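Local coordinates for protein putative polyketide cyclase (Pseudomonas putida KT2440, PDB 3F7X) that has no established function but is a putative polyketide cyclase with a SnoaL-like domain, which probably binds a small organic molecule in an interior pocket, at residues 27-32 with 39-44; 49-54 with 66-71; 76-81 with 117-122; 126-129 with 134-137. One frame throughout, in Å; residues are numbered along the deposited sequence. Where two conformers were deposited one is given.

How the interactions relate
Interaction 4 is the most buried of the four, the pairing of two neighbouring sheet strands, and there main-chain hydrogen bonds dominate. The other three are partly buried and rest on side chains. Interaction 1 packs two helices, almost wholly by apolar contact, while interaction 2 sets strand 49-52 against helix 62-75 through an edge-to-face ring pair; they touch each other and share one ethanediol. Interaction 3 spans two strands that are not adjacent, with a tyrosine-glutamate hydrogen bond. Interactions 3 and 4 both use strand 118-130, yet lie on opposite sides of the chain's centre, about 22 Å apart between centres. Backbone hydrogen bonds from 134-137 to Leu44 and to 49-54 tie interaction 4 to interactions 1 and 2.

Interaction 1. Residues 27-32 with 39-44; sequences NAYYAA and PAFLAL. With EDO (1,2-ethanediol), chain D.
With Ala32 set against Phe41, the helical segments 27-32 and 39-43 pass nearly antiparallel, at 151°, their axes 8.4 Å apart at the closest. Small side chains suit this spacing. Ala32 CB lies 3.8 Å from Phe41 CB and 4.0 Å from Ala40 CB, so small groups, two methyls and the Phe41 CB, meet where the backbones come nearest. At the other end Leu44 supplies a longer, branched side chain, whose CD1 comes 3.4 Å from Tyr29 N and also touches Ala28 CB. The aromatic residues fill the deeper side. Tyr29 and Phe41 both hold CG opposite the backbone N (chi1 179° in Tyr29), which lets the rings swing in from their two helices and meet. Phe41 CE1 sits over one face of the Tyr29 ring, toward its rim and 3.3 Å from Tyr29 CE1; the planes are inclined by 33°, giving an oblique pair. At the end of the ring, near its plane, Tyr29 OH is hydrogen-bonded at 2.6 Å to O1 of an ethanediol, probably from the crystallisation liquor, that His51 and Asn139 also hold. A leucine in place of Tyr29 would probably deprive Phe41 of its flat partner and the pocket of a hydroxyl. The contact is thus apolar between the helices and polar at one tip, consistent with a tyrosine that both packs helix on helix and offers a hydroxyl to an interior pocket.

Interaction 2. Residues 49-54 with 66-71; sequences VIHDIN and AAFMEK. With EDO (1,2-ethanediol), chain D.
Phe68 presents a face to His51, whose ring approaches edge-on: His51 CE1 stands over the centre of the benzene ring, 3.6 Å from Phe68 CD1, with the two planes at 77°. This is a T-shaped pair, and it suits an imidazole because its polarised C-H can point into the pi cloud while the nitrogens stay available for polar partners. With CG anti to the backbone N (chi1 -179°), Phe68 reaches from its helix toward the strand. Ile53 adds an apolar contact, its CD1 lying 3.7 Å from Phe68 CE2, although this side chain was modelled in two conformers and the detail is less certain. On the polar side His51 NE2 has Asn139 as its main partner and also lies 2.9 Å from O2 of an ethanediol, in a strongly bent hydrogen bond. Phe65 stacks on the same imidazole, so the histidine is held by aromatic neighbours as well as by its polar ones. The SE atom of Met69, present as selenomethionine, lies 3.9 Å from C2 of the diol. An unidentified ligand comes within about 3 Å of the Phe68 side chain. A mixed polar and aromatic lining between the sheet and helix 62-75 is consistent with the interior pocket of a SnoaL-like fold.

Interaction 3. Residues 76-81 with 117-122; sequences YRERLA and QTYVLP. With EDO (1,2-ethanediol), chain E.
The Tyr119 ring receives Glu78 OE2 at its edge, in the ring plane beside the hydroxyl, while Tyr76 meets the same hydroxyl obliquely through CD1, 3.3 Å from Tyr119 OH. Outside the segments, Trp146 forms an edge-to-face pair with Tyr119, and the Tyr76 ring meets that of Tyr104. The one hydrogen bond of the contact runs from Tyr119 OH to Glu78 OE2, at 2.6 Å. It uses the lone pair of OE2 that points away from the other carboxylate oxygen, and the carboxylate is turned 75° from the ring plane. Glu78 CG also lies 3.3 Å from Tyr119 OH. An unidentified ligand comes within about 3 Å of the Glu78 side chain.

Long side chains are needed here because the strands are not neighbours. Their axes stay 9.2 Å apart, and strand 93-104, to which both bond by backbone, runs between them. Glu78 extends straight beyond CG, Tyr119 carries its ring between the backbone N and the carbonyl carbon (chi1 52°), and the two side chains cross at about a right angle, bringing the phenol oxygen to the carboxylate. Tyr76, the first residue past helix 62-75, puts its own hydroxyl on Asp108. On the main chain, Glu78 N donates to O1 of an ethanediol at 3.0 Å and 164°, and Phe33 O shares that diol.

One short bond between a phenol and a carboxylate thus links strands 76-81 and 118-122 across the sheet. With the phenol as donor, it is consistent with a carboxylate that acts as acceptor at OE2 and is restrained in its rotation.

Interaction 4. Residues 126-129 with 134-137; sequences FFYI and IARV. With EDO (1,2-ethanediol), chain F.
Arg136 begins beside Tyr128, the two CB atoms 3.9 Å apart in an antiparallel hydrogen-bonded pair. Its CG stands anti to the backbone N (chi1 174°) and packs on the main chain of Ile50. CD then approaches an ethanediol, probably of crystallisation origin, a bend at the next bond (chi3 57°) turns the head group, and NE donates to O2 of the diol at 2.9 Å. NH2 reaches the other hydroxyl, O1, at 2.8 Å, so both ends of the diol are held by one guanidinium while its carbons lie over a face of the Tyr128 ring. NH1 goes the other way, past Phe126 CB, to Thr138 and to Glu97 of the second subunit, with which it forms a salt bridge. An alanine in place of Arg136 would probably leave that Glu97 without its cationic mate and Thr138 without its guanidinium partner.

The backbones pair less regularly than a plain hairpin. Tyr128 O accepts from Ala135 N at 2.8 Å and from Arg136 N at 3.2 Å, a classic beta bulge, and Tyr128 N donates to Arg136 O. On the opposite face the Phe127 ring takes Ile134 CG2 at its edge, 3.9 Å from Phe127 CD2, and Val137 CG2 touches Phe127 CE2; bulky apolar residues suit this face because it is buried.

Helix 22-35 covers that apolar face through Tyr29 and Tyr30. Strand 93-104 flanks 126-129, strands 45-46 and 49-52 flank 134-137, and the second subunit meets the Arg136 side, its Phe126 against Phe126 here.

Interaction 1. Residues 27-32 with 39-44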
loop_
_atom_site.group_PDB
_atom_site.type_symbol
_atom_site.label_atom_id
_atom_site.label_comp_id
_atom_site.label_asym_id
_atom_site.label_seq_id
_atom_site.Cartn_x
_atom_site.Cartn_y
_atom_site.Cartn_z
ATOM N N ASN A 27 -16.617 1.612 -0.082
ATOM C CA ASN A 27 -17.325 1.026 -1.216
ATOM C C ASN A 27 -17.941 2.108 -2.117
ATOM O O ASN A 27 -17.905 1.989 -3.330
ATOM C CB ASN A 27 -18.442 0.121 -0.760
ATOM C CG ASN A 27 -17.981 -1.199 -0.260
ATOM O OD1 ASN A 27 -16.945 -1.675 -0.620
ATOM N ND2 ASN A 27 -18.830 -1.840 0.572
ATOM N N ALA A 28 -18.517 3.148 -1.509
ATOM C CA ALA A 28 -19.100 4.236 -2.287
ATOM C C ALA A 28 -18.033 5.010 -3.070
ATOM O O ALA A 28 -18.289 5.397 -4.209
ATOM C CB ALA A 28 -19.907 5.191 -1.355
ATOM N N TYR A 29 -16.867 5.201 -2.461
ATOM C CA TYR A 29 -15.732 5.815 -3.108
ATOM C C TYR A 29 -15.356 5.077 -4.360
ATOM O O TYR A 29 -15.250 5.681 -5.436
ATOM C CB TYR A 29 -14.588 5.860 -2.095
ATOM C CG TYR A 29 -13.272 6.455 -2.553
ATOM C CD1 TYR A 29 -13.016 7.813 -2.371
ATOM C CD2 TYR A 29 -12.251 5.666 -3.000
ATOM C CE1 TYR A 29 -11.791 8.353 -2.724
ATOM C CE2 TYR A 29 -11.015 6.192 -3.353
ATOM C CZ TYR A 29 -10.792 7.541 -3.227
ATOM O OH TYR A 29 -9.573 8.113 -3.569
ATOM N N TYR A 30 -15.219 3.762 -4.252
ATOM C CA TYR A 30 -14.846 2.981 -5.422
ATOM C C TYR A 30 -15.982 2.816 -6.435
ATOM O O TYR A 30 -15.696 2.734 -7.621
ATOM C CB TYR A 30 -14.252 1.632 -5.002
ATOM C CG TYR A 30 -12.854 1.843 -4.441
ATOM C CD1 TYR A 30 -11.863 2.432 -5.215
ATOM C CD2 TYR A 30 -12.533 1.538 -3.138
ATOM C CE1 TYR A 30 -10.597 2.683 -4.696
ATOM C CE2 TYR A 30 -11.293 1.780 -2.614
ATOM C CZ TYR A 30 -10.318 2.338 -3.384
ATOM O OH TYR A 30 -9.070 2.578 -2.871
ATOM N N ALA A 31 -17.241 2.745 -5.987
ATOM C CA ALA A 31 -18.346 2.713 -6.895
ATOM C C ALA A 31 -18.326 3.981 -7.757
ATOM O O ALA A 31 -18.567 3.923 -8.967
ATOM C CB ALA A 31 -19.672 2.570 -6.110
ATOM N N ALA A 32 -18.107 5.141 -7.141
ATOM C CA ALA A 32 -18.072 6.415 -7.833
ATOM C C ALA A 32 -16.898 6.491 -8.770
ATOM O O ALA A 32 -17.041 6.951 -9.904
ATOM C CB ALA A 32 -18.096 7.576 -6.855
ATOM N N PRO A 39 -18.924 14.047 -9.015
ATOM C CA PRO A 39 -19.585 14.676 -7.886
ATOM C C PRO A 39 -19.745 13.737 -6.684
ATOM O O PRO A 39 -19.512 14.143 -5.539
ATOM C CB PRO A 39 -20.940 15.088 -8.455
ATOM C CG PRO A 39 -20.663 15.272 -9.906
ATOM C CD PRO A 39 -19.672 14.229 -10.278
ATOM N N ALA A 40 -20.149 12.498 -6.928
ATOM C CA ALA A 40 -20.324 11.528 -5.858
ATOM C C ALA A 40 -19.016 11.212 -5.185
ATOM O O ALA A 40 -18.940 11.062 -3.968
ATOM C CB ALA A 40 -20.967 10.261 -6.405
ATOM N N PHE A 41 -17.964 11.092 -5.979
ATOM C CA PHE A 41 -16.615 10.767 -5.481
ATOM C C PHE A 41 -16.095 11.874 -4.558
ATOM O O PHE A 41 -15.693 11.618 -3.425
ATOM C CB PHE A 41 -15.709 10.590 -6.706
ATOM C CG PHE A 41 -14.288 10.213 -6.410
ATOM C CD1 PHE A 41 -13.915 8.889 -6.189
ATOM C CD2 PHE A 41 -13.313 11.195 -6.350
ATOM C CE1 PHE A 41 -12.590 8.582 -5.931
ATOM C CE2 PHE A 41 -12.001 10.882 -6.062
ATOM C CZ PHE A 41 -11.642 9.576 -5.870
ATOM N N LEU A 42 -16.158 13.110 -5.040
ATOM C CA LEU A 42 -15.590 14.230 -4.291
ATOM C C LEU A 42 -16.425 14.538 -3.037
ATOM O O LEU A 42 -15.883 15.007 -2.040
ATOM C CB LEU A 42 -15.495 15.464 -5.184
ATOM C CG LEU A 42 -14.488 15.359 -6.347
ATOM C CD1 LEU A 42 -14.662 16.542 -7.293
ATOM C CD2 LEU A 42 -13.054 15.291 -5.835
ATOM N N ALA A 43 -17.718 14.222 -3.064
ATOM C CA ALA A 43 -18.598 14.484 -1.924
ATOM C C ALA A 43 -18.185 13.698 -0.697
ATOM O O ALA A 43 -18.530 14.082 0.426
ATOM C CB ALA A 43 -20.045 14.179 -2.254
ATOM N N LEU A 44 -17.498 12.569 -0.904
ATOM C CA LEU A 44 -17.100 11.714 0.206
ATOM C C LEU A 44 -15.858 12.201 0.928
ATOM O O LEU A 44 -15.509 11.661 1.961
ATOM C CB LEU A 44 -16.798 10.322 -0.336
ATOM C CG LEU A 44 -17.997 9.680 -1.030
ATOM C CD1 LEU A 44 -17.622 8.375 -1.669
ATOM C CD2 LEU A 44 -19.207 9.491 -0.114
HETATM C C1 EDO D . -7.852 7.086 -6.302
HETATM O O1 EDO D . -7.841 6.761 -4.940
HETATM C C2 EDO D . -7.335 8.524 -6.555
HETATM O O2 EDO D . -5.953 8.709 -6.096
#

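Interaction 2. Residues 49-54 with 66-71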
loop_
_atom_site.group_PDB
_atom_site.type_symbol
_atom_site.label_atom_id
_atom_site.label_comp_id
_atom_site.label_asym_id
_atom_site.label_seq_id
_atom_site.Cartn_x
_atom_site.Cartn_y
_atom_site.Cartn_z
ATOM N N VAL A 49 -8.891 17.100 2.895
ATOM C CA VAL A 49 -8.382 15.756 2.638
ATOM C C VAL A 49 -6.892 15.773 2.277
ATOM O O VAL A 49 -6.425 16.588 1.482
ATOM C CB VAL A 49 -9.202 15.097 1.515
ATOM C CG1 VAL A 49 -9.155 15.885 0.210
ATOM C CG2 VAL A 49 -8.773 13.623 1.274
ATOM N N ILE A 50 -6.171 14.822 2.858
ATOM C CA ILE A 50 -4.777 14.585 2.564
ATOM C C ILE A 50 -4.709 13.499 1.521
ATOM O O ILE A 50 -5.281 12.412 1.711
ATOM C CB ILE A 50 -4.008 14.160 3.843
ATOM C CG1 ILE A 50 -4.009 15.290 4.849
ATOM C CG2 ILE A 50 -2.611 13.652 3.472
ATOM C CD1 ILE A 50 -3.506 14.856 6.208
ATOM N N HIS A 51 -3.998 13.772 0.443
ATOM C CA HIS A 51 -3.873 12.797 -0.652
ATOM C C HIS A 51 -2.419 12.461 -0.898
ATOM O O HIS A 51 -1.647 13.309 -1.390
ATOM C CB HIS A 51 -4.479 13.372 -1.935
ATOM C CG HIS A 51 -4.582 12.400 -3.058
ATOM N ND1 HIS A 51 -4.866 12.790 -4.338
ATOM C CD2 HIS A 51 -4.478 11.051 -3.088
ATOM C CE1 HIS A 51 -4.962 11.723 -5.109
ATOM N NE2 HIS A 51 -4.751 10.653 -4.364
ATOM N N ASP A 52 -2.017 11.264 -0.482
ATOM C CA ASP A 52 -0.660 10.793 -0.674
ATOM C C ASP A 52 -0.573 10.017 -1.964
ATOM O O ASP A 52 -0.939 8.847 -2.017
ATOM C CB ASP A 52 -0.228 9.939 0.470
ATOM C CG ASP A 52 -0.051 10.694 1.701
ATOM O OD1 ASP A 52 0.295 11.919 1.673
ATOM O OD2 ASP A 52 -0.284 10.045 2.731
ATOM N N ILE A 53 -0.056 10.688 -2.980
ATOM C CA ILE A 53 0.129 10.204 -4.353
ATOM C C ILE A 53 1.201 9.124 -4.349
ATOM O O ILE A 53 2.235 9.338 -3.715
ATOM C CB ILE A 53 0.659 11.398 -5.284
ATOM C CG1 ILE A 53 -0.350 12.555 -5.364
ATOM C CG2 ILE A 53 1.040 10.865 -6.705
ATOM C CD1 ILE A 53 -1.763 12.145 -5.132
ATOM N N ASN A 54 0.974 8.014 -5.027
ATOM C CA ASN A 54 1.953 6.927 -5.005
ATOM C C ASN A 54 3.306 7.374 -5.565
ATOM O O ASN A 54 3.389 7.863 -6.688
ATOM C CB ASN A 54 1.431 5.764 -5.827
ATOM C CG ASN A 54 2.333 4.558 -5.767
ATOM O OD1 ASN A 54 2.768 4.160 -4.686
ATOM N ND2 ASN A 54 2.640 3.980 -6.927
ATOM N N ALA A 66 -9.675 17.416 -6.683
ATOM C CA ALA A 66 -10.527 17.567 -7.861
ATOM C C ALA A 66 -9.666 17.787 -9.100
ATOM O O ALA A 66 -9.926 17.220 -10.163
ATOM C CB ALA A 66 -11.496 18.744 -7.636
ATOM N N ALA A 67 -8.627 18.611 -8.977
ATOM C CA ALA A 67 -7.701 18.854 -10.086
ATOM C C ALA A 67 -6.959 17.588 -10.477
ATOM O O ALA A 67 -6.752 17.308 -11.657
ATOM C CB ALA A 67 -6.717 19.964 -9.729
ATOM N N PHE A 68 -6.557 16.787 -9.489
ATOM C CA PHE A 68 -5.915 15.497 -9.739
ATOM C C PHE A 68 -6.835 14.580 -10.545
ATOM O O PHE A 68 -6.399 13.962 -11.513
ATOM C CB PHE A 68 -5.525 14.867 -8.400
ATOM C CG PHE A 68 -4.838 13.532 -8.535
ATOM C CD1 PHE A 68 -5.580 12.363 -8.639
ATOM C CD2 PHE A 68 -3.467 13.440 -8.532
ATOM C CE1 PHE A 68 -4.949 11.124 -8.752
ATOM C CE2 PHE A 68 -2.854 12.205 -8.625
ATOM C CZ PHE A 68 -3.605 11.083 -8.742
HETATM N N MSE A 69 -8.094 14.522 -10.147
HETATM C CA MSE A 69 -9.033 13.690 -10.853
HETATM C C MSE A 69 -9.331 14.207 -12.256
HETATM O O MSE A 69 -9.535 13.407 -13.165
HETATM C CB MSE A 69 -10.328 13.458 -10.072
HETATM C CG MSE A 69 -10.142 12.719 -8.770
HETATM SE SE MSE A 69 -9.255 11.007 -8.951
HETATM C CE MSE A 69 -10.746 10.088 -9.786
ATOM N N GLU A 70 -9.375 15.512 -12.447
ATOM C CA GLU A 70 -9.551 16.074 -13.770
ATOM C C GLU A 70 -8.418 15.608 -14.707
ATOM O O GLU A 70 -8.623 15.222 -15.850
ATOM C CB GLU A 70 -9.593 17.596 -13.634
ATOM C CG GLU A 70 -10.965 18.103 -13.226
ATOM C CD GLU A 70 -11.227 19.568 -13.557
ATOM O OE1 GLU A 70 -10.467 20.177 -14.342
ATOM O OE2 GLU A 70 -12.240 20.100 -13.065
ATOM N N LYS A 71 -7.202 15.656 -14.189
ATOM C CA LYS A 71 -6.037 15.241 -14.968
ATOM C C LYS A 71 -6.081 13.750 -15.219
ATOM O O LYS A 71 -5.820 13.283 -16.323
ATOM C CB LYS A 71 -4.744 15.629 -14.275
ATOM C CG LYS A 71 -3.487 15.367 -15.146
ATOM C CD LYS A 71 -3.224 16.448 -16.224
ATOM C CE LYS A 71 -2.342 15.940 -17.410
ATOM N NZ LYS A 71 -0.924 15.540 -17.079
HETATM C C1 EDO D . -7.852 7.086 -6.302
HETATM O O1 EDO D . -7.841 6.761 -4.940
HETATM C C2 EDO D . -7.335 8.524 -6.555
HETATM O O2 EDO D . -5.953 8.709 -6.096
#

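Interaction 3. Residues 76-81 with 117-122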
loop_
_atom_site.group_PDB
_atom_site.type_symbol
_atom_site.label_atom_id
_atom_site.label_comp_id
_atom_site.label_asym_id
_atom_site.label_seq_id
_atom_site.Cartn_x
_atom_site.Cartn_y
_atom_site.Cartn_z
ATOM N N TYR A 76 -6.453 8.709 -18.477
ATOM C CA TYR A 76 -6.628 7.298 -18.190
ATOM C C TYR A 76 -8.097 6.964 -18.070
ATOM O O TYR A 76 -8.913 7.793 -17.674
ATOM C CB TYR A 76 -6.029 6.931 -16.837
ATOM C CG TYR A 76 -4.586 7.383 -16.615
ATOM C CD1 TYR A 76 -3.522 6.598 -17.009
ATOM C CD2 TYR A 76 -4.296 8.596 -16.028
ATOM C CE1 TYR A 76 -2.222 6.999 -16.814
ATOM C CE2 TYR A 76 -2.997 8.991 -15.796
ATOM C CZ TYR A 76 -1.973 8.208 -16.199
ATOM O OH TYR A 76 -0.691 8.642 -15.988
ATOM N N ARG A 77 -8.417 5.695 -18.340
ATOM C CA ARG A 77 -9.681 5.149 -17.871
ATOM C C ARG A 77 -9.364 3.856 -17.146
ATOM O O ARG A 77 -8.615 3.022 -17.631
ATOM C CB ARG A 77 -10.654 4.953 -19.033
ATOM C CG ARG A 77 -11.943 4.324 -18.727
ATOM C CD ARG A 77 -12.717 3.998 -20.046
ATOM N NE ARG A 77 -12.548 5.072 -21.045
ATOM C CZ ARG A 77 -13.340 6.136 -21.149
ATOM N NH1 ARG A 77 -14.411 6.231 -20.358
ATOM N NH2 ARG A 77 -13.077 7.101 -22.049
ATOM N N GLU A 78 -9.887 3.768 -15.924
ATOM C CA GLU A 78 -9.618 2.609 -15.070
ATOM C C GLU A 78 -10.895 2.031 -14.517
ATOM O O GLU A 78 -11.858 2.738 -14.251
ATOM C CB GLU A 78 -8.703 2.985 -13.917
ATOM C CG GLU A 78 -7.306 3.352 -14.379
ATOM C CD GLU A 78 -6.328 3.657 -13.281
ATOM O OE1 GLU A 78 -6.735 3.767 -12.088
ATOM O OE2 GLU A 78 -5.120 3.754 -13.607
ATOM N N ARG A 79 -10.865 0.706 -14.353
ATOM C CA ARG A 79 -11.879 -0.061 -13.671
ATOM C C ARG A 79 -11.174 -0.898 -12.622
ATOM O O ARG A 79 -10.194 -1.587 -12.925
ATOM C CB ARG A 79 -12.601 -1.005 -14.658
ATOM C CG ARG A 79 -13.510 -1.980 -14.019
ATOM C CD ARG A 79 -14.199 -2.816 -15.059
ATOM N NE ARG A 79 -13.299 -3.594 -15.920
ATOM C CZ ARG A 79 -12.792 -4.796 -15.618
ATOM N NH1 ARG A 79 -13.117 -5.409 -14.487
ATOM N NH2 ARG A 79 -11.988 -5.368 -16.488
ATOM N N LEU A 80 -11.700 -0.870 -11.396
ATOM C CA LEU A 80 -11.104 -1.630 -10.317
ATOM C C LEU A 80 -11.912 -2.880 -10.076
ATOM O O LEU A 80 -13.145 -2.781 -9.952
ATOM C CB LEU A 80 -11.075 -0.832 -9.064
ATOM C CG LEU A 80 -10.487 0.521 -9.186
ATOM C CD1 LEU A 80 -10.446 1.205 -7.794
ATOM C CD2 LEU A 80 -9.105 0.574 -9.862
ATOM N N ALA A 81 -11.256 -4.014 -10.026
ATOM C CA ALA A 81 -11.863 -5.315 -9.859
ATOM C C ALA A 81 -11.377 -5.952 -8.580
ATOM O O ALA A 81 -10.358 -5.545 -8.012
ATOM C CB ALA A 81 -11.521 -6.203 -11.064
ATOM N N GLN A 117 -2.593 1.960 -24.694
ATOM C CA GLN A 117 -2.242 0.659 -24.235
ATOM C C GLN A 117 -2.996 0.300 -22.926
ATOM O O GLN A 117 -3.428 1.146 -22.148
ATOM C CB GLN A 117 -0.735 0.499 -24.201
ATOM C CG GLN A 117 -0.007 1.389 -23.236
ATOM C CD GLN A 117 0.230 2.780 -23.786
ATOM O OE1 GLN A 117 -0.713 3.501 -24.129
ATOM N NE2 GLN A 117 1.496 3.173 -23.863
ATOM N N THR A 118 -3.201 -0.999 -22.757
ATOM C CA THR A 118 -3.884 -1.493 -21.576
ATOM C C THR A 118 -2.875 -1.893 -20.509
ATOM O O THR A 118 -1.730 -2.241 -20.811
ATOM C CB THR A 118 -4.799 -2.645 -21.927
ATOM O OG1 THR A 118 -4.014 -3.673 -22.486
ATOM C CG2 THR A 118 -5.858 -2.214 -22.929
ATOM N N TYR A 119 -3.308 -1.893 -19.261
ATOM C CA TYR A 119 -2.488 -2.368 -18.186
ATOM C C TYR A 119 -3.367 -3.011 -17.141
ATOM O O TYR A 119 -4.528 -2.646 -16.983
ATOM C CB TYR A 119 -1.668 -1.209 -17.595
ATOM C CG TYR A 119 -2.434 0.044 -17.195
ATOM C CD1 TYR A 119 -2.662 1.055 -18.113
ATOM C CD2 TYR A 119 -2.936 0.220 -15.918
ATOM C CE1 TYR A 119 -3.343 2.228 -17.733
ATOM C CE2 TYR A 119 -3.597 1.370 -15.549
ATOM C CZ TYR A 119 -3.800 2.378 -16.471
ATOM O OH TYR A 119 -4.475 3.518 -16.119
ATOM N N VAL A 120 -2.783 -3.929 -16.389
ATOM C CA VAL A 120 -3.485 -4.641 -15.332
ATOM C C VAL A 120 -2.481 -4.798 -14.214
ATOM O O VAL A 120 -1.404 -5.392 -14.432
ATOM C CB VAL A 120 -4.031 -6.022 -15.773
ATOM C CG1 VAL A 120 -4.754 -6.695 -14.602
ATOM C CG2 VAL A 120 -4.932 -5.929 -17.020
ATOM N N LEU A 121 -2.797 -4.301 -13.028
ATOM C CA LEU A 121 -1.874 -4.508 -11.893
ATOM C C LEU A 121 -2.573 -4.337 -10.576
ATOM O O LEU A 121 -3.579 -3.627 -10.476
ATOM C CB LEU A 121 -0.606 -3.633 -11.915
ATOM C CG LEU A 121 -0.817 -2.131 -11.642
ATOM C CD1 LEU A 121 0.574 -1.560 -11.437
ATOM C CD2 LEU A 121 -1.570 -1.513 -12.734
ATOM N N PRO A 122 -2.069 -5.040 -9.548
ATOM C CA PRO A 122 -2.627 -4.852 -8.243
ATOM C C PRO A 122 -2.334 -3.459 -7.715
ATOM O O PRO A 122 -1.329 -2.837 -8.083
ATOM C CB PRO A 122 -1.897 -5.900 -7.383
ATOM C CG PRO A 122 -0.919 -6.463 -8.166
ATOM C CD PRO A 122 -1.022 -6.073 -9.547
HETATM C C1 EDO E . -11.313 6.016 -13.350
HETATM O O1 EDO E . -11.164 6.193 -14.784
HETATM C C2 EDO E . -11.851 7.214 -12.578
HETATM O O2 EDO E . -13.272 7.353 -12.780
#

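Interaction 4. Residues 126-129 with 134-137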
loop_
_atom_site.group_PDB
_atom_site.type_symbol
_atom_site.label_atom_id
_atom_site.label_comp_id
_atom_site.label_asym_id
_atom_site.label_seq_id
_atom_site.Cartn_x
_atom_site.Cartn_y
_atom_site.Cartn_z
ATOM N N PHE A 126 -4.957 3.129 1.605
ATOM C CA PHE A 126 -5.283 3.269 3.008
ATOM C C PHE A 126 -6.027 4.584 3.225
ATOM O O PHE A 126 -5.755 5.588 2.551
ATOM C CB PHE A 126 -4.017 3.256 3.882
ATOM C CG PHE A 126 -3.358 1.887 3.933
ATOM C CD1 PHE A 126 -3.781 0.956 4.886
ATOM C CD2 PHE A 126 -2.400 1.496 3.024
ATOM C CE1 PHE A 126 -3.229 -0.299 4.912
ATOM C CE2 PHE A 126 -1.873 0.250 3.080
ATOM C CZ PHE A 126 -2.272 -0.621 4.021
ATOM N N PHE A 127 -6.946 4.553 4.194
ATOM C CA PHE A 127 -7.837 5.671 4.468
ATOM C C PHE A 127 -7.839 6.018 5.942
ATOM O O PHE A 127 -7.792 5.126 6.813
ATOM C CB PHE A 127 -9.268 5.304 4.091
ATOM C CG PHE A 127 -9.458 4.958 2.652
ATOM C CD1 PHE A 127 -9.254 3.674 2.220
ATOM C CD2 PHE A 127 -9.815 5.908 1.734
ATOM C CE1 PHE A 127 -9.406 3.343 0.878
ATOM C CE2 PHE A 127 -9.980 5.580 0.384
ATOM C CZ PHE A 127 -9.787 4.296 -0.031
ATOM N N TYR A 128 -7.968 7.315 6.237
ATOM C CA TYR A 128 -8.363 7.819 7.547
ATOM C C TYR A 128 -9.705 8.504 7.335
ATOM O O TYR A 128 -9.867 9.273 6.381
ATOM C CB TYR A 128 -7.332 8.811 8.082
ATOM C CG TYR A 128 -7.743 9.549 9.319
ATOM C CD1 TYR A 128 -8.121 8.875 10.472
ATOM C CD2 TYR A 128 -7.779 10.923 9.335
ATOM C CE1 TYR A 128 -8.495 9.565 11.613
ATOM C CE2 TYR A 128 -8.164 11.620 10.492
ATOM C CZ TYR A 128 -8.520 10.926 11.598
ATOM O OH TYR A 128 -8.894 11.604 12.736
ATOM N N ILE A 129 -10.645 8.209 8.218
ATOM C CA ILE A 129 -12.020 8.672 8.155
ATOM C C ILE A 129 -12.341 9.414 9.440
ATOM O O ILE A 129 -12.041 8.940 10.529
ATOM C CB ILE A 129 -12.978 7.484 7.954
ATOM C CG1 ILE A 129 -12.702 6.875 6.575
ATOM C CG2 ILE A 129 -14.467 7.889 8.097
ATOM C CD1 ILE A 129 -13.229 5.472 6.436
ATOM N N ILE A 134 -13.892 10.937 4.223
ATOM C CA ILE A 134 -12.537 10.460 3.976
ATOM C C ILE A 134 -11.605 11.674 4.127
ATOM O O ILE A 134 -11.672 12.621 3.334
ATOM C CB ILE A 134 -12.421 9.811 2.599
ATOM C CG1 ILE A 134 -13.219 8.486 2.569
ATOM C CG2 ILE A 134 -10.933 9.598 2.215
ATOM C CD1 ILE A 134 -13.463 7.940 1.166
ATOM N N ALA A 135 -10.730 11.631 5.141
ATOM C CA ALA A 135 -9.799 12.702 5.479
ATOM C C ALA A 135 -8.378 12.451 4.984
ATOM O O ALA A 135 -7.562 13.373 4.960
ATOM C CB ALA A 135 -9.794 12.973 6.997
ATOM N N ARG A 136 -8.063 11.205 4.620
ATOM C CA ARG A 136 -6.803 10.870 3.989
ATOM C C ARG A 136 -7.014 9.679 3.065
ATOM O O ARG A 136 -7.678 8.703 3.451
ATOM C CB ARG A 136 -5.704 10.540 5.001
ATOM C CG ARG A 136 -4.401 10.039 4.343
ATOM C CD ARG A 136 -3.311 9.827 5.339
ATOM N NE ARG A 136 -3.596 8.906 6.424
ATOM C CZ ARG A 136 -3.446 7.593 6.390
ATOM N NH1 ARG A 136 -3.133 6.969 5.264
ATOM N NH2 ARG A 136 -3.650 6.896 7.475
ATOM N N VAL A 137 -6.427 9.792 1.879
ATOM C CA VAL A 137 -6.299 8.688 0.929
ATOM C C VAL A 137 -4.798 8.545 0.628
ATOM O O VAL A 137 -4.167 9.483 0.120
ATOM C CB VAL A 137 -7.023 8.957 -0.420
ATOM C CG1 VAL A 137 -6.801 7.763 -1.355
ATOM C CG2 VAL A 137 -8.525 9.183 -0.222
HETATM C C1 EDO F . -4.372 8.698 10.486
HETATM O O1 EDO F . -3.211 8.083 10.011
HETATM C C2 EDO F . -4.180 10.170 10.180
HETATM O O2 EDO F . -4.290 10.429 8.769
#